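Local coordinates for protein macrophage migration inhibitory factor (Plasmodium berghei, PDB 2WKB) that belongs to the macrophage migration inhibitory factor family and forms a trimer in which each subunit packs two helices on a beta sheet, at residues Q17-L20 and S21-D25; G66-N69 and R70-S74; A77-I80 and T81-S85. All blocks are in the same frame, centred on the assembly; numbering follows the deposited sequence.

Contact 1 (Q17-L20 and S21-D25); sequences QNTL and SEIED
T19 and I23 sit one turn apart on helix 13-31, and their side chains lie side by side, pointing the same way. The touch is loose: T19 CG2 is 4.2 Å from I23 CD1. CG2 of T19 stands anti to the backbone N, while OG1 (chi1 -64°) is beside that N and bonds back to K15 O. The methyl is thus turned to I23 and the hydroxyl is satisfied within the helix. I23 also lays CG1 against the carbonyl of its partner, 3.4 Å from T19 O.

Both glutamates cover the carbonyl four residues back in the same manner. E22 CG lies 3.2 Å from N18 O, and E24 CG lies 3.2 Å from L20 O. Beyond CG both chains are extended and carry the carboxylates to partners outside the segments. E22 OE1 bonds to H87 NE2 of helix 73-88. E24 OE2 bonds to S40 OG, and its OE1 makes a salt bridge with R49 of the second subunit.

Four regular backbone bonds run under these side chains. E24 N to L20 O is the shortest, 2.8 Å, and nearly straight at 174°. S21 N to Q17 O is 2.9 Å.

The contact is therefore held by the backbone, with little direct side-chain touch. The T19 and I23 side chains pack on helix 73-88, T19 on L84 and L88 and I23 on I83. The charge of E24 is spent on strand 39-44 and on the neighbouring subunit. With an arginine and a serine hydroxyl beside it, that carboxylate is probably ionised.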
loop_
_atom_site.group_PDB
_atom_site.type_symbol
_atom_site.label_atom_id
_atom_site.label_comp_id
_atom_site.label_asym_id
_atom_site.label_seq_id
_atom_site.Cartn_x
_atom_site.Cartn_y
_atom_site.Cartn_z
ATOM N N GLN E 17 3.457 -18.468 2.878
ATOM C CA GLN E 17 2.493 -19.149 1.975
ATOM C C GLN E 17 1.461 -19.886 2.767
ATOM O O GLN E 17 0.304 -19.765 2.492
ATOM C CB GLN E 17 3.197 -20.053 0.930
ATOM C CG GLN E 17 4.062 -19.236 -0.019
ATOM C CD GLN E 17 3.204 -18.174 -0.808
ATOM O OE1 GLN E 17 3.450 -16.946 -0.716
ATOM N NE2 GLN E 17 2.215 -18.639 -1.512
ATOM N N ASN E 18 1.901 -20.694 3.744
ATOM C CA ASN E 18 0.969 -21.469 4.568
ATOM C C ASN E 18 0.006 -20.620 5.355
ATOM O O ASN E 18 -1.200 -20.946 5.438
ATOM C CB ASN E 18 1.764 -22.344 5.560
ATOM C CG ASN E 18 2.500 -23.490 4.866
ATOM O OD1 ASN E 18 2.197 -23.843 3.720
ATOM N ND2 ASN E 18 3.489 -24.073 5.571
ATOM N N THR E 19 0.524 -19.511 5.877
ATOM C CA THR E 19 -0.291 -18.588 6.653
ATOM C C THR E 19 -1.347 -17.905 5.747
ATOM O O THR E 19 -2.524 -17.874 6.104
ATOM C CB THR E 19 0.594 -17.499 7.334
ATOM O OG1 THR E 19 1.459 -18.158 8.258
ATOM C CG2 THR E 19 -0.281 -16.546 8.152
ATOM N N LEU E 20 -0.932 -17.432 4.588
ATOM C CA LEU E 20 -1.871 -16.765 3.647
ATOM C C LEU E 20 -2.906 -17.797 3.190
ATOM O O LEU E 20 -4.086 -17.470 3.037
ATOM C CB LEU E 20 -1.138 -16.148 2.444
ATOM C CG LEU E 20 -0.156 -14.979 2.826
ATOM C CD1 LEU E 20 0.740 -14.576 1.617
ATOM C CD2 LEU E 20 -1.005 -13.745 3.398
ATOM N N SER E 21 -2.499 -19.050 2.948
ATOM C CA SER E 21 -3.469 -20.032 2.462
ATOM C C SER E 21 -4.531 -20.309 3.516
ATOM O O SER E 21 -5.717 -20.443 3.207
ATOM C CB SER E 21 -2.665 -21.344 2.044
ATOM O OG SER E 21 -3.630 -22.358 1.855
ATOM N N GLU E 22 -4.138 -20.301 4.787
ATOM C CA GLU E 22 -5.037 -20.520 5.888
ATOM C C GLU E 22 -6.021 -19.346 6.054
ATOM O O GLU E 22 -7.221 -19.563 6.306
ATOM C CB GLU E 22 -4.276 -20.756 7.200
ATOM C CG GLU E 22 -3.576 -22.155 7.215
ATOM C CD GLU E 22 -3.063 -22.558 8.617
ATOM O OE1 GLU E 22 -3.597 -22.036 9.632
ATOM O OE2 GLU E 22 -2.116 -23.399 8.671
ATOM N N ILE E 23 -5.505 -18.132 5.822
ATOM C CA ILE E 23 -6.348 -16.920 5.868
ATOM C C ILE E 23 -7.356 -16.975 4.713
ATOM O O ILE E 23 -8.561 -16.691 4.922
ATOM C CB ILE E 23 -5.488 -15.614 5.835
ATOM C CG1 ILE E 23 -4.776 -15.489 7.169
ATOM C CG2 ILE E 23 -6.456 -14.333 5.639
ATOM C CD1 ILE E 23 -3.730 -14.324 7.260
ATOM N N GLU E 24 -6.883 -17.316 3.508
ATOM C CA GLU E 24 -7.813 -17.533 2.375
ATOM C C GLU E 24 -8.916 -18.554 2.695
ATOM O O GLU E 24 -10.083 -18.305 2.386
ATOM C CB GLU E 24 -7.072 -17.896 1.090
ATOM C CG GLU E 24 -6.133 -16.842 0.594
ATOM C CD GLU E 24 -5.182 -17.336 -0.525
ATOM O OE1 GLU E 24 -5.244 -18.542 -0.845
ATOM O OE2 GLU E 24 -4.396 -16.490 -1.046
ATOM N N ASP E 25 -8.552 -19.667 3.340
ATOM C CA ASP E 25 -9.493 -20.734 3.725
ATOM C C ASP E 25 -10.522 -20.126 4.712
ATOM O O ASP E 25 -11.768 -20.357 4.609
ATOM C CB ASP E 25 -8.797 -21.896 4.465
ATOM C CG ASP E 25 -7.958 -22.767 3.563
ATOM O OD1 ASP E 25 -8.225 -22.768 2.313
ATOM O OD2 ASP E 25 -7.006 -23.416 4.149
#

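Contact 2 (G66-N69 and R70-S74); sequences GGIN and RSNNS
This is a local turn contact, tied by asparagine side chains, in the loop that leads from strand 58-63 into helix 73-88. It lies near the surface. N69 and N72 carry it.

N69 OD1 accepts two bonds from S71. S71 OG lies 2.6 Å from N69 OD1, and S71 N lies 2.7 Å from the same N69 OD1. Both donors lie in the carbonyl plane of the N69 amide, each on a lone pair. The bond to S71 N makes an Asx turn. N69-N72 form a type I beta turn, closed by N72 N to N69 O at 3.1 Å. That donor comes from above the N69 carbonyl plane, 52° out of it. A weak bond from N73 N to the same oxygen follows.

N72 reaches back along the loop. CG sits between its own backbone N and carbonyl carbon (chi1 62°), and this brings the amide over that of N69. The two amide planes stack, while the side chains as a whole cross at about a right angle. N72 OD1 takes N69 N at 2.8 Å. Its ND2 gives a bond to G67 O at 3.0 Å, almost straight at 172° and in the plane of both groups. One amide thus bridges two backbone groups, which fixes its rotation.

I68 CG2 also packs on N73 CB at 3.7 Å. Both side chains also touch F99 of strand 95-100, and I68 reaches L31 of helix 13-31. N73 OD1 bonds a glycerol, and N73 packs on F107 of the third subunit.

N72 holds the N-cap position without a capping bond from its side chain. The whole is an Asx turn overlapping a type I turn at the start of a helix.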
loop_
_atom_site.group_PDB
_atom_site.type_symbol
_atom_site.label_atom_id
_atom_site.label_comp_id
_atom_site.label_asym_id
_atom_site.label_seq_id
_atom_site.Cartn_x
_atom_site.Cartn_y
_atom_site.Cartn_z
ATOM N N GLY E 66 -16.017 -9.191 -1.788
ATOM C CA GLY E 66 -17.504 -9.298 -1.840
ATOM C C GLY E 66 -18.048 -10.277 -0.825
ATOM O O GLY E 66 -17.497 -11.361 -0.664
ATOM N N GLY E 67 -19.128 -9.914 -0.136
ATOM C CA GLY E 67 -19.768 -10.860 0.785
ATOM C C GLY E 67 -19.305 -10.709 2.227
ATOM O O GLY E 67 -19.873 -11.355 3.106
ATOM N N ILE E 68 -18.238 -9.930 2.464
ATOM C CA ILE E 68 -17.868 -9.599 3.841
ATOM C C ILE E 68 -18.751 -8.441 4.259
ATOM O O ILE E 68 -18.888 -7.477 3.523
ATOM C CB ILE E 68 -16.408 -9.100 4.015
ATOM C CG1 ILE E 68 -15.434 -10.186 3.602
ATOM C CG2 ILE E 68 -16.153 -8.745 5.498
ATOM C CD1 ILE E 68 -13.972 -9.686 3.782
ATOM N N ASN E 69 -19.359 -8.552 5.418
ATOM C CA ASN E 69 -20.321 -7.485 5.821
ATOM C C ASN E 69 -20.381 -7.444 7.342
ATOM O O ASN E 69 -19.674 -8.223 8.020
ATOM C CB ASN E 69 -21.745 -7.766 5.206
ATOM C CG ASN E 69 -22.264 -9.111 5.546
ATOM O OD1 ASN E 69 -22.332 -9.534 6.685
ATOM N ND2 ASN E 69 -22.712 -9.817 4.523
ATOM N N ARG E 70 -21.278 -6.613 7.905
ATOM C CA ARG E 70 -21.507 -6.539 9.336
ATOM C C ARG E 70 -21.839 -7.842 10.024
ATOM O O ARG E 70 -21.614 -7.978 11.203
ATOM C CB ARG E 70 -22.690 -5.536 9.683
ATOM C CG ARG E 70 -22.448 -4.159 9.262
ATOM C CD ARG E 70 -23.633 -3.249 9.689
ATOM N NE ARG E 70 -23.643 -3.163 11.143
ATOM C CZ ARG E 70 -23.100 -2.167 11.865
ATOM N NH1 ARG E 70 -22.426 -1.163 11.305
ATOM N NH2 ARG E 70 -23.228 -2.223 13.175
ATOM N N SER E 71 -22.386 -8.807 9.301
ATOM C CA SER E 71 -22.862 -10.008 9.937
ATOM C C SER E 71 -21.739 -11.033 10.117
ATOM O O SER E 71 -21.848 -12.035 10.813
ATOM C CB SER E 71 -24.001 -10.624 9.087
ATOM O OG SER E 71 -23.510 -11.470 8.028
ATOM N N ASN E 72 -20.661 -10.799 9.432
ATOM C CA ASN E 72 -19.586 -11.797 9.481
ATOM C C ASN E 72 -18.182 -11.188 9.663
ATOM O O ASN E 72 -17.233 -11.929 9.802
ATOM C CB ASN E 72 -19.679 -12.673 8.208
ATOM C CG ASN E 72 -19.498 -11.908 6.934
ATOM O OD1 ASN E 72 -18.771 -10.918 6.851
ATOM N ND2 ASN E 72 -20.116 -12.412 5.868
ATOM N N ASN E 73 -18.029 -9.883 9.681
ATOM C CA ASN E 73 -16.657 -9.355 9.690
ATOM C C ASN E 73 -15.936 -9.504 11.003
ATOM O O ASN E 73 -14.687 -9.678 11.007
ATOM C CB ASN E 73 -16.548 -7.957 9.133
ATOM C CG ASN E 73 -17.489 -6.933 9.836
ATOM O OD1 ASN E 73 -18.019 -7.159 10.917
ATOM N ND2 ASN E 73 -17.612 -5.798 9.185
ATOM N N SER E 74 -16.703 -9.483 12.096
ATOM C CA SER E 74 -16.133 -9.752 13.385
ATOM C C SER E 74 -15.701 -11.232 13.507
ATOM O O SER E 74 -14.612 -11.529 13.987
ATOM C CB SER E 74 -17.132 -9.363 14.504
ATOM O OG SER E 74 -16.490 -9.594 15.750
#

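Contact 3 (A77-I80 and T81-S85); sequences ADKI and TKILS
Helix 73-88 is the helical element of the beta-alpha-beta unit formed with strands 58-63 and 95-100, and this contact is one stretch of its i to i+4 pairing. Its polar side carries a salt bridge between D78 and K82. D78 OD1 receives K82 NZ at 2.6 Å on its syn lone pair, the side of the other oxygen. CG of D78 is anti to the backbone N (chi1 -176°), which swings the carboxylate along the helix toward the lysine. The K82 chain bends twice, at chi2 and at chi4, and the two side chains cross at a slant. On the way K82 CG passes 3.2 Å from D78 O. The ammonium has a second, weak partner in F114 O of the third subunit.

T81 grips A77 O with two donors. T81 N is 2.9 Å and T81 OG1 2.8 Å from A77 O, and the two come from opposite faces of its carbonyl plane. This buried polar group is thus satisfied inside the helix.

The remaining touches are apolar. I80 and L84 lie side by side, pointing the same way, with I80 CG2 and L84 CD1 3.9 Å apart. K79 and I83 meet at about a right angle. Here the lysine contributes its CG methylene: K79 CG touches I83 CD1 at 3.9 Å.

I80 and L84 rest on V60 of strand 58-63, and I80 and T81 on I97 of strand 95-100. K79 and I83 face A26 of helix 13-31, and I80 also meets I23 of that helix. A77 and D78 meet F114 of the third subunit, so the helix lies between sheet, sister helix and neighbouring subunit.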
loop_
_atom_site.group_PDB
_atom_site.type_symbol
_atom_site.label_atom_id
_atom_site.label_comp_id
_atom_site.label_asym_id
_atom_site.label_seq_id
_atom_site.Cartn_x
_atom_site.Cartn_y
_atom_site.Cartn_z
ATOM N N ALA E 77 -12.539 -11.520 11.562
ATOM C CA ALA E 77 -11.412 -10.899 12.261
ATOM C C ALA E 77 -10.940 -11.770 13.432
ATOM O O ALA E 77 -9.722 -11.867 13.681
ATOM C CB ALA E 77 -11.761 -9.372 12.755
ATOM N N ASP E 78 -11.884 -12.413 14.130
ATOM C CA ASP E 78 -11.573 -13.313 15.243
ATOM C C ASP E 78 -10.756 -14.485 14.663
ATOM O O ASP E 78 -9.686 -14.810 15.174
ATOM C CB ASP E 78 -12.865 -13.781 15.870
ATOM C CG ASP E 78 -12.663 -14.673 17.140
ATOM O OD1 ASP E 78 -11.567 -15.172 17.432
ATOM O OD2 ASP E 78 -13.641 -14.847 17.876
ATOM N N LYS E 79 -11.187 -15.058 13.545
ATOM C CA LYS E 79 -10.433 -16.191 12.992
ATOM C C LYS E 79 -9.031 -15.815 12.537
ATOM O O LYS E 79 -8.029 -16.578 12.747
ATOM C CB LYS E 79 -11.141 -16.844 11.825
ATOM C CG LYS E 79 -10.303 -18.025 11.295
ATOM C CD LYS E 79 -10.320 -19.247 12.336
ATOM C CE LYS E 79 -9.708 -20.592 11.763
ATOM N NZ LYS E 79 -9.739 -21.605 12.882
ATOM N N ILE E 80 -8.922 -14.680 11.871
ATOM C CA ILE E 80 -7.593 -14.206 11.443
ATOM C C ILE E 80 -6.664 -13.951 12.656
ATOM O O ILE E 80 -5.441 -14.268 12.605
ATOM C CB ILE E 80 -7.756 -12.952 10.525
ATOM C CG1 ILE E 80 -8.392 -13.401 9.194
ATOM C CG2 ILE E 80 -6.353 -12.222 10.261
ATOM C CD1 ILE E 80 -8.808 -12.188 8.281
ATOM N N THR E 81 -7.212 -13.339 13.693
ATOM C CA THR E 81 -6.393 -13.066 14.902
ATOM C C THR E 81 -5.828 -14.422 15.413
ATOM O O THR E 81 -4.594 -14.511 15.759
ATOM C CB THR E 81 -7.199 -12.358 15.977
ATOM O OG1 THR E 81 -7.651 -11.104 15.459
ATOM C CG2 THR E 81 -6.366 -12.063 17.258
ATOM N N LYS E 82 -6.666 -15.426 15.480
ATOM C CA LYS E 82 -6.227 -16.775 15.930
ATOM C C LYS E 82 -5.162 -17.422 15.064
ATOM O O LYS E 82 -4.114 -17.897 15.581
ATOM C CB LYS E 82 -7.399 -17.753 16.064
ATOM C CG LYS E 82 -8.496 -17.262 16.919
ATOM C CD LYS E 82 -8.227 -17.298 18.388
ATOM C CE LYS E 82 -9.592 -17.492 19.113
ATOM N NZ LYS E 82 -10.291 -16.193 19.490
ATOM N N ILE E 83 -5.359 -17.377 13.747
ATOM C CA ILE E 83 -4.340 -17.820 12.821
ATOM C C ILE E 83 -2.992 -17.074 13.014
ATOM O O ILE E 83 -1.883 -17.693 13.058
ATOM C CB ILE E 83 -4.798 -17.643 11.350
ATOM C CG1 ILE E 83 -5.957 -18.612 11.032
ATOM C CG2 ILE E 83 -3.596 -17.808 10.362
ATOM C CD1 ILE E 83 -6.725 -18.261 9.690
ATOM N N LEU E 84 -3.022 -15.760 13.131
ATOM C CA LEU E 84 -1.720 -15.073 13.258
ATOM C C LEU E 84 -1.053 -15.285 14.644
ATOM O O LEU E 84 0.188 -15.385 14.744
ATOM C CB LEU E 84 -1.902 -13.563 13.065
ATOM C CG LEU E 84 -2.432 -13.199 11.703
ATOM C CD1 LEU E 84 -2.746 -11.687 11.724
ATOM C CD2 LEU E 84 -1.401 -13.503 10.618
ATOM N N SER E 85 -1.843 -15.300 15.707
ATOM C CA SER E 85 -1.232 -15.486 16.998
ATOM C C SER E 85 -0.647 -16.931 17.066
ATOM O O SER E 85 0.398 -17.138 17.697
ATOM C CB SER E 85 -2.205 -15.181 18.135
ATOM O OG SER E 85 -3.219 -16.131 18.112
#

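Along the chain the three contacts come in series. Each is local, and none encloses or crosses another. Contact 1 lies on helix 13-31, between strands 4-7 and 39-44. After strand 58-63, contact 2 shapes the turn that opens helix 73-88. Contact 3 lies farther along that helix, before strand 95-100. Contacts 1 and 3 touch where the two helices pack: I83 CD1 is 3.7 Å from E22 O, and I23 meets I80. Contact 2 stands apart from contact 1, about 9 Å away at the nearest atoms. In the trimer, contact 1 faces the second subunit, while contacts 2 and 3 both meet the third.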